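Local atomic coordinates of sensor protein (Vibrio cholerae O1 biovar El Tor, PDB entry 3MXQ), a protein that is probably a sensor histidine kinase, using ATP to phosphorylate a protein histidine, and is represented here by its N-terminal PAS-type sensor domain. Residues N66-F71 with Y77-I82. Sequence-based numbering, arbitrary orientation.
Sequences NILELF and YLKRKI
Leu68 meets the start of the 77-82 segment with one methyl, CD2. Leu68 CD2 lies 4.0 Å from Leu78 CB and 3.9 Å from Lys79 N, so the methyl sits over the Leu78-Lys79 step and also touches Lys79 CB. Leu68 CD1 reaches the middle of the Lys79 chain, 4.2 Å from Lys79 CD. The side chains of Leu68 and Lys79 cross at about a right angle. Ile67 makes the second apolar touch, with Ile67 CG2 3.8 Å from Leu78 CD1. This branch stands anti to the backbone N of Ile67, which turns it to the helix 75-88 side. No hydrogen bond links the segments, and the contact is wholly van der Waals.

Asn66, the N-cap of helix 67-70, fixes the first turn that carries Leu68. Asn66 OD1 accepts from Leu68 N at 2.7 Å, a bent bond (139°) with the donor tilted from the carbonyl plane. Lys79 carries its charged end away from the leucine to a salt bridge with Asp83, one turn further along its own helix. Inward, Ile67 and Leu78 both pack on Leu139 of strand 134-145, and Ile67 also touches Ile44. The short helix 67-70 and the longer helix 75-88 thus sit side by side against the antiparallel sheet. Such packing of helices on a five-stranded sheet of order 2-1-5-4-3 is characteristic of the PAS fold.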
loop_
_atom_site.group_PDB
_atom_site.type_symbol
_atom_site.label_atom_id
_atom_site.label_comp_id
_atom_site.label_asym_id
_atom_site.label_seq_id
_atom_site.Cartn_x
_atom_site.Cartn_y
_atom_site.Cartn_z
ATOM N N ASN A 66 16.995 -24.680 -3.321
ATOM C CA ASN A 66 17.035 -24.664 -1.863
ATOM C C ASN A 66 17.670 -23.371 -1.308
ATOM O O ASN A 66 18.802 -23.040 -1.662
ATOM C CB ASN A 66 17.813 -25.900 -1.395
ATOM C CG ASN A 66 17.797 -26.093 0.114
ATOM O OD1 ASN A 66 17.656 -25.145 0.898
ATOM N ND2 ASN A 66 17.966 -27.338 0.531
ATOM N N ILE A 67 16.952 -22.656 -0.434
ATOM C CA ILE A 67 17.472 -21.410 0.151
ATOM C C ILE A 67 18.774 -21.660 0.883
ATOM O O ILE A 67 19.689 -20.839 0.846
ATOM C CB ILE A 67 16.541 -20.798 1.205
ATOM C CG1 ILE A 67 15.096 -21.022 0.852
ATOM C CG2 ILE A 67 16.739 -19.286 1.305
ATOM C CD1 ILE A 67 14.195 -20.198 1.733
ATOM N N LEU A 68 18.827 -22.796 1.569
ATOM C CA LEU A 68 19.963 -23.161 2.395
ATOM C C LEU A 68 21.208 -23.340 1.548
ATOM O O LEU A 68 22.308 -23.048 2.001
ATOM C CB LEU A 68 19.650 -24.410 3.229
ATOM C CG LEU A 68 18.428 -24.292 4.158
ATOM C CD1 LEU A 68 18.108 -25.605 4.820
ATOM C CD2 LEU A 68 18.609 -23.226 5.224
ATOM N N GLU A 69 21.034 -23.785 0.307
ATOM C CA GLU A 69 22.160 -23.886 -0.624
ATOM C C GLU A 69 22.528 -22.541 -1.260
ATOM O O GLU A 69 23.702 -22.287 -1.539
ATOM C CB GLU A 69 21.893 -24.943 -1.698
ATOM C CG GLU A 69 21.771 -26.361 -1.136
ATOM C CD GLU A 69 21.301 -27.387 -2.162
ATOM O OE1 GLU A 69 20.603 -27.009 -3.134
ATOM O OE2 GLU A 69 21.624 -28.584 -1.988
ATOM N N LEU A 70 21.531 -21.681 -1.471
ATOM C CA LEU A 70 21.744 -20.394 -2.131
ATOM C C LEU A 70 22.385 -19.368 -1.221
ATOM O O LEU A 70 23.042 -18.447 -1.688
ATOM C CB LEU A 70 20.442 -19.848 -2.712
ATOM C CG LEU A 70 19.975 -20.463 -4.038
ATOM C CD1 LEU A 70 18.561 -20.044 -4.383
ATOM C CD2 LEU A 70 20.922 -20.118 -5.190
ATOM N N PHE A 71 22.202 -19.527 0.083
ATOM C CA PHE A 71 22.774 -18.586 1.036
ATOM C C PHE A 71 23.479 -19.302 2.162
ATOM O O PHE A 71 23.134 -19.101 3.319
ATOM C CB PHE A 71 21.688 -17.675 1.599
ATOM C CG PHE A 71 20.961 -16.910 0.552
ATOM C CD1 PHE A 71 19.701 -17.322 0.127
ATOM C CD2 PHE A 71 21.541 -15.790 -0.034
ATOM C CE1 PHE A 71 19.027 -16.621 -0.867
ATOM C CE2 PHE A 71 20.876 -15.083 -1.028
ATOM C CZ PHE A 71 19.618 -15.499 -1.445
ATOM N N TYR A 77 21.224 -20.473 10.636
ATOM C CA TYR A 77 20.281 -19.593 11.278
ATOM C C TYR A 77 18.888 -19.758 10.652
ATOM O O TYR A 77 17.900 -19.981 11.360
ATOM C CB TYR A 77 20.791 -18.152 11.186
ATOM C CG TYR A 77 19.947 -17.162 11.929
ATOM C CD1 TYR A 77 19.277 -16.145 11.252
ATOM C CD2 TYR A 77 19.808 -17.241 13.312
ATOM C CE1 TYR A 77 18.489 -15.232 11.940
ATOM C CE2 TYR A 77 19.020 -16.343 14.004
ATOM C CZ TYR A 77 18.368 -15.340 13.319
ATOM O OH TYR A 77 17.587 -14.452 14.016
ATOM N N LEU A 78 18.836 -19.684 9.325
ATOM C CA LEU A 78 17.613 -19.854 8.559
ATOM C C LEU A 78 16.890 -21.164 8.823
ATOM O O LEU A 78 15.660 -21.176 8.940
ATOM C CB LEU A 78 17.904 -19.731 7.064
ATOM C CG LEU A 78 17.535 -18.407 6.397
ATOM C CD1 LEU A 78 17.780 -18.467 4.891
ATOM C CD2 LEU A 78 16.088 -18.057 6.685
ATOM N N LYS A 79 17.641 -22.263 8.895
ATOM C CA LYS A 79 17.060 -23.565 9.182
ATOM C C LYS A 79 16.438 -23.599 10.572
ATOM O O LYS A 79 15.369 -24.183 10.761
ATOM C CB LYS A 79 18.086 -24.679 9.031
ATOM C CG LYS A 79 17.464 -26.077 8.969
ATOM C CD LYS A 79 18.505 -27.159 8.698
ATOM C CE LYS A 79 17.851 -28.489 8.388
ATOM N NZ LYS A 79 17.343 -29.151 9.618
ATOM N N ARG A 80 17.087 -22.961 11.542
ATOM C CA ARG A 80 16.529 -22.934 12.883
ATOM C C ARG A 80 15.225 -22.143 12.903
ATOM O O ARG A 80 14.266 -22.516 13.569
ATOM C CB ARG A 80 17.523 -22.390 13.913
ATOM C CG ARG A 80 17.051 -22.591 15.353
ATOM C CD ARG A 80 18.077 -22.181 16.381
ATOM N NE ARG A 80 19.178 -23.151 16.483
ATOM C CZ ARG A 80 19.084 -24.367 17.039
ATOM N NH1 ARG A 80 17.931 -24.807 17.534
ATOM N NH2 ARG A 80 20.142 -25.158 17.076
ATOM N N LYS A 81 15.197 -21.051 12.157
ATOM C CA LYS A 81 14.013 -20.239 12.063
ATOM C C LYS A 81 12.883 -20.960 11.339
ATOM O O LYS A 81 11.756 -20.991 11.832
ATOM C CB LYS A 81 14.344 -18.928 11.380
ATOM C CG LYS A 81 15.248 -18.055 12.184
ATOM C CD LYS A 81 14.610 -17.719 13.501
ATOM C CE LYS A 81 15.152 -16.402 14.016
ATOM N NZ LYS A 81 14.262 -15.808 15.053
ATOM N N ILE A 82 13.177 -21.547 10.186
ATOM C CA ILE A 82 12.146 -22.230 9.418
ATOM C C ILE A 82 11.641 -23.462 10.163
ATOM O O ILE A 82 10.443 -23.747 10.190
ATOM C CB ILE A 82 12.648 -22.601 8.024
ATOM C CG1 ILE A 82 12.943 -21.330 7.223
ATOM C CG2 ILE A 82 11.611 -23.437 7.276
ATOM C CD1 ILE A 82 13.984 -21.525 6.156
#